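Local coordinates for putative MCP-type signal transduction protein (Campylobacter jejuni subsp. jejuni serotype O:2, PDB 4WY9) that probably senses chemical signals for chemotaxis as the periplasmic tandem-PAS domain of the chemoreceptor Tlp1, apparently recognising its ligand indirectly, at residues 8-12 and 289-293; 62-67 and 105-109; 163-169 and 183-189. All coordinates share one frame; numbering follows the deposited sequence. Where two conformers were deposited one is given.

Overall arrangement
From the N terminus, the first turn of helix 8-51 meets the last helix of the chain, 287-291, in contact 1, which closes a loop around nearly the whole domain. The other two contacts nest inside it, one after the other. Contact 2 lays helix 59-70, the next helix, on strand 104-110. Contact 3 then pairs strands 163-173 and 179-188 as a hairpin. Contacts 2 and 3 reach the same sheet, that of the first PDC module, and their centres are about 15 Å apart. Contact 1 lies about 51 Å from contact 2, centre to centre, on the opposite side of the chain's centre, where the two chain ends come together.

Contact 1 (8-12 and 289-293); sequences ITKNT and SVFKP
Ile8 and Thr9, in the first turn of the long helix of this tandem-PAS sensing domain, take hold of Phe291, the last residue of the short C-terminal helix. Ile8 comes over one face of the ring: its CG2 lies 3.9 Å from the Phe291 ring centroid and 23° off the normal, a CH-pi contact displaced toward the CE1 rim. Ile8 has two deposited conformers, so the exact fit of this methyl is doubtful. With CG2 anti to the backbone N, the methyl turns toward the ring while CG1 runs beside the N. Thr9 approaches the same ring from its edge, OG1 lying in the ring plane 3.3 Å from Phe291 CZ; that hydroxyl is hydrogen-bonded to Tyr266. One turn on, Thr12 meets Val290 tip to tip, Thr12 CG2 standing 3.7 Å from Val290 CG2, and both residues also rest on Ala285 and Tyr204. The two chain ends are thus packed together, probably at the side of the domain nearest the membrane. Within the helix Ile8 O is gripped twice, by Thr12 N at 2.8 Å and by Thr12 OG1 at 2.6 Å, the two donors arriving from opposite faces of the carbonyl plane.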
ATOM      1  N   ILE A   8     -33.583  12.992   6.280  0.60 15.17           N
ATOM      2  CA  ILE A   8     -32.172  13.172   6.628  0.60 14.17           C
ATOM      3  C   ILE A   8     -31.460  11.832   6.801  0.60 11.01           C
ATOM      4  O   ILE A   8     -30.329  11.674   6.339  0.60 10.96           O
ATOM      5  CB  ILE A   8     -32.012  14.038   7.903  0.60 14.79           C
ATOM      6  CG1 ILE A   8     -32.199  15.516   7.576  0.60 16.58           C
ATOM      7  CG2 ILE A   8     -30.646  13.871   8.516  0.60 16.34           C
ATOM      8  CD1 ILE A   8     -32.211  16.452   8.796  0.60 18.88           C
ATOM      9  N   THR A   9     -32.070  10.869   7.482  1.00  9.42           N
ATOM     10  CA  THR A   9     -31.433   9.569   7.672  1.00  8.54           C
ATOM     11  C   THR A   9     -31.143   8.893   6.334  1.00  9.13           C
ATOM     12  O   THR A   9     -30.001   8.487   6.038  1.00  9.27           O
ATOM     13  CB  THR A   9     -32.252   8.644   8.560  1.00  9.41           C
ATOM     14  OG1 THR A   9     -32.316   9.173   9.887  1.00  9.45           O
ATOM     15  CG2 THR A   9     -31.667   7.235   8.594  1.00 10.29           C
ATOM     16  N   LYS A  10     -32.157   8.772   5.504  1.00 10.31           N
ATOM     17  CA  LYS A  10     -32.014   8.115   4.202  1.00 11.04           C
ATOM     18  C   LYS A  10     -31.001   8.854   3.342  1.00 11.27           C
ATOM     19  O   LYS A  10     -30.139   8.255   2.691  1.00 11.32           O
ATOM     20  CB  LYS A  10     -33.354   8.053   3.473  1.00 14.94           C
ATOM     21  CG  LYS A  10     -33.251   7.574   2.042  1.00 20.39           C
ATOM     22  CD  LYS A  10     -34.536   7.827   1.268  1.00 27.16           C
ATOM     23  CE  LYS A  10     -34.417   7.288  -0.135  1.00 32.00           C
ATOM     24  NZ  LYS A  10     -35.680   7.546  -0.918  1.00 42.24           N
ATOM     25  N   ASN A  11     -31.109  10.177   3.315  0.59 10.39           N
ATOM     26  CA  ASN A  11     -30.203  10.950   2.489  0.59 10.20           C
ATOM     27  C   ASN A  11     -28.756  10.835   2.983  0.59  9.42           C
ATOM     28  O   ASN A  11     -27.822  10.719   2.174  0.59 10.16           O
ATOM     29  CB  ASN A  11     -30.657  12.397   2.428  0.59 11.51           C
ATOM     30  CG  ASN A  11     -30.022  13.157   1.301  0.59 10.85           C
ATOM     31  OD1 ASN A  11     -29.873  12.610   0.157  0.59 13.00           O
ATOM     32  ND2 ASN A  11     -29.620  14.380   1.570  0.59 11.65           N
ATOM     33  N   THR A  12     -28.577  10.804   4.297  1.00  9.68           N
ATOM     34  CA  THR A  12     -27.251  10.701   4.879  1.00  8.38           C
ATOM     35  C   THR A  12     -26.637   9.360   4.509  1.00  7.01           C
ATOM     36  O   THR A  12     -25.456   9.263   4.159  1.00  7.64           O
ATOM     37  CB  THR A  12     -27.237  10.877   6.401  1.00  9.54           C
ATOM     38  OG1 THR A  12     -27.771  12.154   6.752  1.00 11.95           O
ATOM     39  CG2 THR A  12     -25.842  10.764   6.975  1.00 11.23           C
ATOM     40  N   SER A 289     -24.492  15.130  14.552  1.00 11.83           N
ATOM     41  CA  SER A 289     -24.019  16.107  13.587  1.00 12.75           C
ATOM     42  C   SER A 289     -24.961  16.209  12.388  1.00 12.49           C
ATOM     43  O   SER A 289     -25.131  17.250  11.787  1.00 16.09           O
ATOM     44  CB  SER A 289     -22.620  15.728  13.117  1.00 14.27           C
ATOM     45  OG  SER A 289     -21.737  15.683  14.202  1.00 16.37           O
ATOM     46  N   VAL A 290     -25.555  15.088  12.036  1.00 11.78           N
ATOM     47  CA  VAL A 290     -26.428  14.949  10.872  1.00 13.98           C
ATOM     48  C   VAL A 290     -27.729  15.694  11.122  1.00 12.36           C
ATOM     49  O   VAL A 290     -28.284  16.334  10.210  1.00 13.45           O
ATOM     50  CB  VAL A 290     -26.668  13.417  10.621  1.00 17.05           C
ATOM     51  CG1 VAL A 290     -27.873  13.111   9.895  1.00 21.44           C
ATOM     52  CG2 VAL A 290     -25.400  12.844   9.991  1.00 19.42           C
ATOM     53  N   PHE A 291     -28.244  15.653  12.348  1.00 12.64           N
ATOM     54  CA  PHE A 291     -29.498  16.245  12.693  1.00 14.71           C
ATOM     55  C   PHE A 291     -29.412  17.638  13.265  1.00 17.70           C
ATOM     56  O   PHE A 291     -30.409  18.359  13.301  1.00 23.09           O
ATOM     57  CB  PHE A 291     -30.270  15.323  13.634  1.00 14.68           C
ATOM     58  CG  PHE A 291     -30.872  14.136  12.947  1.00 11.94           C
ATOM     59  CD1 PHE A 291     -32.010  14.294  12.170  1.00 13.08           C
ATOM     60  CD2 PHE A 291     -30.276  12.892  13.007  1.00 12.40           C
ATOM     61  CE1 PHE A 291     -32.552  13.225  11.501  1.00 14.03           C
ATOM     62  CE2 PHE A 291     -30.824  11.825  12.320  1.00 13.63           C
ATOM     63  CZ  PHE A 291     -31.959  11.993  11.588  1.00 13.44           C
ATOM     64  N   LYS A 292     -28.239  18.038  13.731  1.00 20.27           N
ATOM     65  CA  LYS A 292     -28.023  19.396  14.223  1.00 24.46           C
ATOM     66  C   LYS A 292     -26.668  19.835  13.781  1.00 26.85           C
ATOM     67  O   LYS A 292     -25.785  20.011  14.603  1.00 27.90           O
ATOM     68  CB  LYS A 292     -28.130  19.488  15.752  1.00 30.02           C
ATOM     69  CG  LYS A 292     -29.576  19.459  16.290  1.00 37.49           C
ATOM     70  CD  LYS A 292     -29.565  19.537  17.802  1.00 38.62           C
ATOM     71  CE  LYS A 292     -30.794  18.896  18.415  1.00 43.46           C
ATOM     72  NZ  LYS A 292     -32.016  19.294  17.669  1.00 52.57           N
ATOM     73  N   PRO A 293     -26.504  19.985  12.470  1.00 30.55           N
ATOM     74  CA  PRO A 293     -25.221  20.409  11.918  1.00 34.71           C
ATOM     75  C   PRO A 293     -24.884  21.845  12.340  1.00 37.78           C
ATOM     76  O   PRO A 293     -25.787  22.675  12.485  1.00 41.24           O
ATOM     77  CB  PRO A 293     -25.430  20.263  10.397  1.00 37.67           C
ATOM     78  CG  PRO A 293     -26.892  20.464  10.199  1.00 37.16           C
ATOM     79  CD  PRO A 293     -27.567  19.914  11.450  1.00 32.75           C
TER

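Contact 2 (62-67 and 105-109); sequences ITNIIT and VMLYA
Thr63 and Ile66 on helix 59-70 press against Met106 and Tyr108, the two residues of strand 105-109 whose side chains face the helix. The short axes lie 10.7 Å apart at 32°, so helix and strand run in roughly the same direction, and side chains alone bridge the gap. Met106 leaves the strand with CG beside its backbone N, stays extended through chi2, then bends at chi3 (78°). That bend brings its methyl up to the helix, between Thr63 and Ile66: CE sits 3.4 Å from Thr63 OG1 and 4.1 Å from Ile66 CD1, while the sulfur SD lies 4.0 Å from Ile62 CG2. The side chains of Ile62 and Thr63 cross the methionine at about a right angle. Thr63 OG1 has its polar partner inside its own helix, the carbonyl of Ile59, and meets the methyl only by packing.

Tyr108 lies along the helix and points back toward its N-terminal end, its ring beside Ile66 and Thr67 and its hydroxyl reaching Thr63. Ile66 and the tyrosine cross nearly perpendicular, Ile66 CG2 coming obliquely to the ring 3.8 Å from Tyr108 CD1. Beyond the ring, Tyr108 OH comes to 3.7 Å from Thr63 CG2. Thr67 takes the other rotamer among the threonines here: with chi1 at 60° its OG1 sits between the backbone N and the carbonyl carbon, which swings CG2 toward the ring, 4.1 Å from Tyr108 CE2.

Behind the helix, Ile62 and Ile65 touch Met48 of helix 8-51; on the other side of the strand, Leu107 packs on Tyr80 and Ile122. A helix laid over an antiparallel sheet in this way is characteristic of the PAS-like fold, here in the first PDC sensor module of a Cache receptor.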
ATOM      1  N   ILE A  62      20.177  -2.971 -16.072  1.00  9.60           N
ATOM      2  CA  ILE A  62      19.192  -3.100 -15.000  1.00  9.83           C
ATOM      3  C   ILE A  62      18.788  -1.723 -14.474  1.00 10.74           C
ATOM      4  O   ILE A  62      17.618  -1.445 -14.260  1.00 11.55           O
ATOM      5  CB  ILE A  62      19.736  -3.992 -13.875  1.00  9.49           C
ATOM      6  CG1 ILE A  62      19.914  -5.420 -14.370  1.00 11.27           C
ATOM      7  CG2 ILE A  62      18.832  -3.952 -12.660  1.00  9.09           C
ATOM      8  CD1 ILE A  62      20.627  -6.347 -13.417  1.00 11.95           C
ATOM      9  N   THR A  63      19.780  -0.866 -14.204  1.00 11.34           N
ATOM     10  CA  THR A  63      19.506   0.459 -13.706  1.00 13.44           C
ATOM     11  C   THR A  63      18.572   1.228 -14.613  1.00 12.23           C
ATOM     12  O   THR A  63      17.654   1.894 -14.156  1.00 14.36           O
ATOM     13  CB  THR A  63      20.804   1.285 -13.530  1.00 13.24           C
ATOM     14  OG1 THR A  63      21.652   0.619 -12.590  1.00 15.92           O
ATOM     15  CG2 THR A  63      20.490   2.670 -13.062  1.00 15.89           C
ATOM     16  N   ASN A  64      18.809   1.154 -15.914  1.00 12.65           N
ATOM     17  CA  ASN A  64      18.030   1.923 -16.866  1.00 14.17           C
ATOM     18  C   ASN A  64      16.618   1.432 -16.916  1.00 13.52           C
ATOM     19  O   ASN A  64      15.697   2.238 -17.058  1.00 15.60           O
ATOM     20  CB  ASN A  64      18.671   1.846 -18.241  1.00 18.07           C
ATOM     21  CG  ASN A  64      19.982   2.542 -18.299  1.00 23.07           C
ATOM     22  OD1 ASN A  64      20.316   3.376 -17.440  1.00 28.16           O
ATOM     23  ND2 ASN A  64      20.751   2.217 -19.295  1.00 25.97           N
ATOM     24  N   ILE A  65      16.408   0.120 -16.775  1.00 13.53           N
ATOM     25  CA  ILE A  65      15.035  -0.418 -16.729  1.00 13.43           C
ATOM     26  C   ILE A  65      14.280   0.132 -15.521  1.00 13.17           C
ATOM     27  O   ILE A  65      13.107   0.526 -15.628  1.00 14.73           O
ATOM     28  CB  ILE A  65      15.062  -1.961 -16.706  1.00 13.03           C
ATOM     29  CG1 ILE A  65      15.535  -2.479 -18.062  1.00 14.99           C
ATOM     30  CG2 ILE A  65      13.736  -2.538 -16.295  1.00 14.75           C
ATOM     31  CD1 ILE A  65      15.906  -3.939 -18.030  1.00 17.52           C
ATOM     32  N   ILE A  66      14.942   0.196 -14.369  1.00 12.60           N
ATOM     33  CA  ILE A  66      14.300   0.748 -13.187  1.00 12.99           C
ATOM     34  C   ILE A  66      14.004   2.224 -13.330  1.00 13.56           C
ATOM     35  O   ILE A  66      12.853   2.675 -13.104  1.00 14.90           O
ATOM     36  CB  ILE A  66      15.175   0.536 -11.917  1.00 13.77           C
ATOM     37  CG1 ILE A  66      15.402  -0.945 -11.658  1.00 16.01           C
ATOM     38  CG2 ILE A  66      14.544   1.185 -10.704  1.00 16.34           C
ATOM     39  CD1 ILE A  66      16.471  -1.214 -10.595  1.00 15.64           C
ATOM     40  N   THR A  67      14.991   3.010 -13.722  1.00 15.11           N
ATOM     41  CA  THR A  67      14.803   4.445 -13.730  1.00 17.52           C
ATOM     42  C   THR A  67      13.851   4.887 -14.840  1.00 18.32           C
ATOM     43  O   THR A  67      13.093   5.830 -14.648  1.00 19.22           O
ATOM     44  CB  THR A  67      16.131   5.230 -13.813  1.00 20.01           C
ATOM     45  OG1 THR A  67      16.821   4.881 -15.012  1.00 21.79           O
ATOM     46  CG2 THR A  67      17.039   4.893 -12.672  1.00 21.14           C
ATOM     47  N   VAL A 105      20.525  -4.472  -2.615  1.00  6.73           N
ATOM     48  CA  VAL A 105      19.242  -3.818  -2.810  1.00  7.21           C
ATOM     49  C   VAL A 105      19.479  -2.481  -3.510  1.00  7.05           C
ATOM     50  O   VAL A 105      20.204  -1.625  -2.998  1.00  7.79           O
ATOM     51  CB  VAL A 105      18.467  -3.605  -1.483  1.00  8.65           C
ATOM     52  CG1 VAL A 105      17.185  -2.835  -1.772  1.00 11.10           C
ATOM     53  CG2 VAL A 105      18.200  -4.909  -0.767  1.00  8.66           C
ATOM     54  N   MET A 106      18.907  -2.319  -4.694  1.00  6.88           N
ATOM     55  CA  MET A 106      18.882  -1.046  -5.381  1.00  7.77           C
ATOM     56  C   MET A 106      17.608  -0.336  -4.986  1.00  7.17           C
ATOM     57  O   MET A 106      16.524  -0.758  -5.407  1.00  9.88           O
ATOM     58  CB  MET A 106      18.937  -1.235  -6.882  1.00  8.92           C
ATOM     59  CG  MET A 106      20.153  -2.049  -7.339  1.00 10.36           C
ATOM     60  SD  MET A 106      20.089  -2.588  -9.076  1.00 12.24           S
ATOM     61  CE  MET A 106      20.532  -1.106  -9.893  1.00 14.43           C
ATOM     62  N   LEU A 107      17.718   0.714  -4.173  1.00  8.02           N
ATOM     63  CA  LEU A 107      16.585   1.426  -3.628  1.00  8.05           C
ATOM     64  C   LEU A 107      16.562   2.836  -4.186  1.00  9.24           C
ATOM     65  O   LEU A 107      17.571   3.550  -4.092  1.00  9.80           O
ATOM     66  CB  LEU A 107      16.653   1.461  -2.100  1.00  9.18           C
ATOM     67  CG  LEU A 107      15.549   2.205  -1.334  1.00  8.89           C
ATOM     68  CD1 LEU A 107      14.172   1.587  -1.586  1.00 10.28           C
ATOM     69  CD2 LEU A 107      15.865   2.243   0.143  1.00 11.70           C
ATOM     70  N   TYR A 108      15.407   3.249  -4.734  1.00 10.21           N
ATOM     71  CA  TYR A 108      15.248   4.558  -5.332  1.00 11.32           C
ATOM     72  C   TYR A 108      14.131   5.357  -4.674  1.00 13.13           C
ATOM     73  O   TYR A 108      13.084   4.791  -4.346  1.00 14.43           O
ATOM     74  CB  TYR A 108      14.980   4.403  -6.839  1.00 12.18           C
ATOM     75  CG  TYR A 108      16.170   3.838  -7.572  1.00 11.88           C
ATOM     76  CD1 TYR A 108      16.378   2.477  -7.661  1.00 14.27           C
ATOM     77  CD2 TYR A 108      17.110   4.681  -8.173  1.00 13.45           C
ATOM     78  CE1 TYR A 108      17.481   1.977  -8.319  1.00 16.12           C
ATOM     79  CE2 TYR A 108      18.206   4.181  -8.808  1.00 14.52           C
ATOM     80  CZ  TYR A 108      18.383   2.813  -8.883  1.00 16.69           C
ATOM     81  OH  TYR A 108      19.479   2.283  -9.528  1.00 20.33           O
ATOM     82  N   ALA A 109      14.357   6.650  -4.485  1.00 14.85           N
ATOM     83  CA  ALA A 109      13.380   7.605  -4.038  1.00 16.75           C
ATOM     84  C   ALA A 109      13.216   8.704  -5.086  1.00 22.59           C
ATOM     85  O   ALA A 109      14.000   8.807  -6.025  1.00 21.42           O
ATOM     86  CB  ALA A 109      13.799   8.233  -2.711  1.00 18.14           C
TER

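Contact 3 (163-169 and 183-189); sequences FDAVNVA and IGMTLDF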
ATOM      1  N   PHE A 163       7.396   6.577   8.370  1.00 12.78           N
ATOM      2  CA  PHE A 163       6.168   6.782   7.625  1.00 12.13           C
ATOM      3  C   PHE A 163       5.350   5.499   7.577  1.00 11.38           C
ATOM      4  O   PHE A 163       5.866   4.403   7.826  1.00 12.42           O
ATOM      5  CB  PHE A 163       6.430   7.330   6.216  1.00 11.06           C
ATOM      6  CG  PHE A 163       7.154   6.374   5.282  1.00 11.81           C
ATOM      7  CD1 PHE A 163       8.517   6.264   5.323  1.00 13.01           C
ATOM      8  CD2 PHE A 163       6.471   5.671   4.330  1.00 12.13           C
ATOM      9  CE1 PHE A 163       9.193   5.408   4.457  1.00 13.51           C
ATOM     10  CE2 PHE A 163       7.136   4.821   3.461  1.00 12.48           C
ATOM     11  CZ  PHE A 163       8.481   4.693   3.519  1.00 12.79           C
ATOM     12  N   ASP A 164       4.068   5.632   7.313  1.00 11.20           N
ATOM     13  CA  ASP A 164       3.153   4.510   7.195  1.00 10.10           C
ATOM     14  C   ASP A 164       3.012   4.108   5.737  1.00  8.72           C
ATOM     15  O   ASP A 164       2.802   4.970   4.874  1.00 10.46           O
ATOM     16  CB  ASP A 164       1.829   4.855   7.822  1.00 13.10           C
ATOM     17  CG  ASP A 164       2.000   5.317   9.245  1.00 15.24           C
ATOM     18  OD1 ASP A 164       2.460   4.527  10.047  1.00 16.82           O
ATOM     19  OD2 ASP A 164       1.631   6.472   9.548  1.00 20.93           O
ATOM     20  N   ALA A 165       3.139   2.833   5.468  1.00  8.65           N
ATOM     21  CA  ALA A 165       3.348   2.365   4.115  1.00  9.01           C
ATOM     22  C   ALA A 165       2.654   1.065   3.812  1.00  6.90           C
ATOM     23  O   ALA A 165       2.326   0.291   4.699  1.00  8.50           O
ATOM     24  CB  ALA A 165       4.821   2.191   3.875  1.00 12.34           C
ATOM     25  N   VAL A 166       2.485   0.792   2.513  1.00  6.92           N
ATOM     26  CA  VAL A 166       2.170  -0.547   2.057  1.00  7.02           C
ATOM     27  C   VAL A 166       3.110  -0.904   0.903  1.00  6.55           C
ATOM     28  O   VAL A 166       3.488  -0.037   0.110  1.00  7.68           O
ATOM     29  CB  VAL A 166       0.700  -0.699   1.640  1.00  9.59           C
ATOM     30  CG1 VAL A 166       0.332   0.246   0.466  1.00 10.26           C
ATOM     31  CG2 VAL A 166       0.374  -2.133   1.285  1.00 12.01           C
ATOM     32  N   ASN A 167       3.481  -2.174   0.835  1.00  7.39           N
ATOM     33  CA  ASN A 167       4.397  -2.641  -0.175  1.00  6.66           C
ATOM     34  C   ASN A 167       3.732  -3.558  -1.175  1.00  6.60           C
ATOM     35  O   ASN A 167       2.862  -4.349  -0.827  1.00  8.39           O
ATOM     36  CB  ASN A 167       5.583  -3.337   0.467  1.00  7.33           C
ATOM     37  CG  ASN A 167       6.476  -2.373   1.181  1.00  8.29           C
ATOM     38  OD1 ASN A 167       7.388  -1.803   0.569  1.00  9.76           O
ATOM     39  ND2 ASN A 167       6.188  -2.124   2.437  1.00 10.31           N
ATOM     40  N   VAL A 168       4.195  -3.461  -2.418  1.00  7.61           N
ATOM     41  CA  VAL A 168       3.718  -4.238  -3.538  1.00  8.34           C
ATOM     42  C   VAL A 168       4.958  -4.829  -4.177  1.00  7.73           C
ATOM     43  O   VAL A 168       5.890  -4.069  -4.439  1.00  9.91           O
ATOM     44  CB  VAL A 168       2.946  -3.384  -4.534  1.00 11.61           C
ATOM     45  CG1 VAL A 168       2.507  -4.169  -5.718  1.00 15.94           C
ATOM     46  CG2 VAL A 168       1.688  -2.743  -3.828  1.00 14.02           C
ATOM     47  N   ALA A 169       4.995  -6.132  -4.406  1.00  6.41           N
ATOM     48  CA  ALA A 169       6.219  -6.766  -4.902  1.00  6.82           C
ATOM     49  C   ALA A 169       5.962  -7.995  -5.737  1.00  6.29           C
ATOM     50  O   ALA A 169       4.940  -8.684  -5.580  1.00  6.79           O
ATOM     51  CB  ALA A 169       7.130  -7.113  -3.717  1.00  9.69           C
ATOM     52  N   ILE A 183      11.307  -7.354  -7.263  1.00  5.57           N
ATOM     53  CA  ILE A 183      11.135  -5.951  -7.633  1.00  6.37           C
ATOM     54  C   ILE A 183       9.855  -5.459  -6.958  1.00  6.59           C
ATOM     55  O   ILE A 183       8.792  -6.087  -7.086  1.00  7.20           O
ATOM     56  CB  ILE A 183      11.116  -5.748  -9.170  1.00  8.25           C
ATOM     57  CG1 ILE A 183      11.022  -4.280  -9.553  1.00 11.18           C
ATOM     58  CG2 ILE A 183       9.993  -6.566  -9.835  1.00  9.89           C
ATOM     59  CD1 ILE A 183      12.268  -3.499  -9.359  1.00 11.96           C
ATOM     60  N   GLY A 184       9.945  -4.386  -6.203  1.00  6.37           N
ATOM     61  CA  GLY A 184       8.802  -3.897  -5.483  1.00  6.74           C
ATOM     62  C   GLY A 184       8.725  -2.400  -5.379  1.00  6.28           C
ATOM     63  O   GLY A 184       9.648  -1.675  -5.774  1.00  6.75           O
ATOM     64  N   MET A 185       7.615  -1.942  -4.817  1.00  7.24           N
ATOM     65  CA  MET A 185       7.322  -0.549  -4.645  1.00  7.54           C
ATOM     66  C   MET A 185       6.710  -0.283  -3.272  1.00  7.87           C
ATOM     67  O   MET A 185       6.002  -1.157  -2.746  1.00 10.79           O
ATOM     68  CB  MET A 185       6.338  -0.050  -5.699  1.00 10.74           C
ATOM     69  CG  MET A 185       6.761  -0.303  -7.111  1.00 14.75           C
ATOM     70  SD  MET A 185       5.288  -0.180  -8.123  1.00 22.77           S
ATOM     71  CE  MET A 185       5.902  -0.355  -9.735  1.00 35.13           C
ATOM     72  N   THR A 186       6.936   0.908  -2.756  1.00  8.37           N
ATOM     73  CA  THR A 186       6.365   1.352  -1.503  1.00  9.42           C
ATOM     74  C   THR A 186       5.485   2.547  -1.729  1.00 10.11           C
ATOM     75  O   THR A 186       5.945   3.535  -2.297  1.00 12.39           O
ATOM     76  CB  THR A 186       7.445   1.718  -0.457  1.00 10.58           C
ATOM     77  OG1 THR A 186       8.358   0.650  -0.305  1.00 12.06           O
ATOM     78  CG2 THR A 186       6.822   2.052   0.862  1.00 12.04           C
ATOM     79  N   LEU A 187       4.237   2.476  -1.246  1.00  9.45           N
ATOM     80  CA  LEU A 187       3.326   3.604  -1.205  1.00 10.27           C
ATOM     81  C   LEU A 187       3.307   4.169   0.204  1.00  9.88           C
ATOM     82  O   LEU A 187       3.075   3.431   1.162  1.00 10.52           O
ATOM     83  CB  LEU A 187       1.925   3.180  -1.623  1.00 12.65           C
ATOM     84  CG  LEU A 187       0.780   4.181  -1.474  1.00 14.90           C
ATOM     85  CD1 LEU A 187       0.973   5.387  -2.336  1.00 19.27           C
ATOM     86  CD2 LEU A 187      -0.544   3.482  -1.802  1.00 18.64           C
ATOM     87  N   ASP A 188       3.596   5.458   0.324  1.00 11.30           N
ATOM     88  CA  ASP A 188       3.463   6.189   1.576  1.00 11.54           C
ATOM     89  C   ASP A 188       2.020   6.653   1.718  1.00 11.36           C
ATOM     90  O   ASP A 188       1.526   7.412   0.890  1.00 12.34           O
ATOM     91  CB  ASP A 188       4.435   7.363   1.597  1.00 13.80           C
ATOM     92  CG  ASP A 188       4.413   8.175   2.878  1.00 15.30           C
ATOM     93  OD1 ASP A 188       3.446   8.113   3.664  1.00 14.12           O
ATOM     94  OD2 ASP A 188       5.382   8.934   3.084  1.00 15.80           O
ATOM     95  N   PHE A 189       1.321   6.212   2.766  1.00 10.74           N
ATOM     96  CA  PHE A 189      -0.088   6.542   2.889  1.00 10.79           C
ATOM     97  C   PHE A 189      -0.355   8.036   3.076  1.00 12.21           C
ATOM     98  O   PHE A 189      -1.497   8.464   2.943  1.00 12.25           O
ATOM     99  CB  PHE A 189      -0.745   5.739   4.009  1.00 10.74           C
ATOM    100  CG  PHE A 189      -1.072   4.316   3.600  1.00  9.41           C
ATOM    101  CD1 PHE A 189      -1.997   4.070   2.583  1.00 10.02           C
ATOM    102  CD2 PHE A 189      -0.450   3.237   4.199  1.00  9.57           C
ATOM    103  CE1 PHE A 189      -2.317   2.802   2.193  1.00  9.86           C
ATOM    104  CE2 PHE A 189      -0.764   1.947   3.805  1.00  9.36           C
ATOM    105  CZ  PHE A 189      -1.686   1.720   2.804  1.00  8.85           C
TER
HETATM  106  O   HOH W   1       3.062   8.123   6.416  1.00 17.27           O
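Phe163 opens the strand with its ring reaching obliquely over to Asp188 and Thr186. Chi1 of 66° puts CG between backbone N and carbonyl carbon, and the ring reaches across until Thr186 CG2 meets its edge, in plane, 3.8 Å from Phe163 CE2. The Asp188 carboxylate is turned 34° from the ring. At Asp164 a water bridges the backbone N to Asp188 OD1, which also caps Ser190 N, while Asp164 O takes a nearly straight bond (167°) from Phe189 N at 2.9 Å. Ala165 then pairs with Asp188 as a non-hydrogen-bonded pair and lends its methyl to Thr186 CG2. Val166 and Leu187 form a hydrogen-bonded pair; on their face of the sheet Val166 CG1 touches Phe189 CZ at 3.4 Å. Asn167 lies beside Thr186, both pointing the same way, and its OD1 accepts from Thr186 OG1 at 2.8 Å as well as bonding Tyr80. Val168 pairs through two backbone bonds with Met185, and at Ala169 the facing Gly184 brings the CA atoms to 3.9 Å. Strand 163-173 continues the sheet to 154-156 on its other edge, strand 179-188 to 78-83, and helix 8-51 covers the Val168 and Met185 face through Leu37 and Asn38.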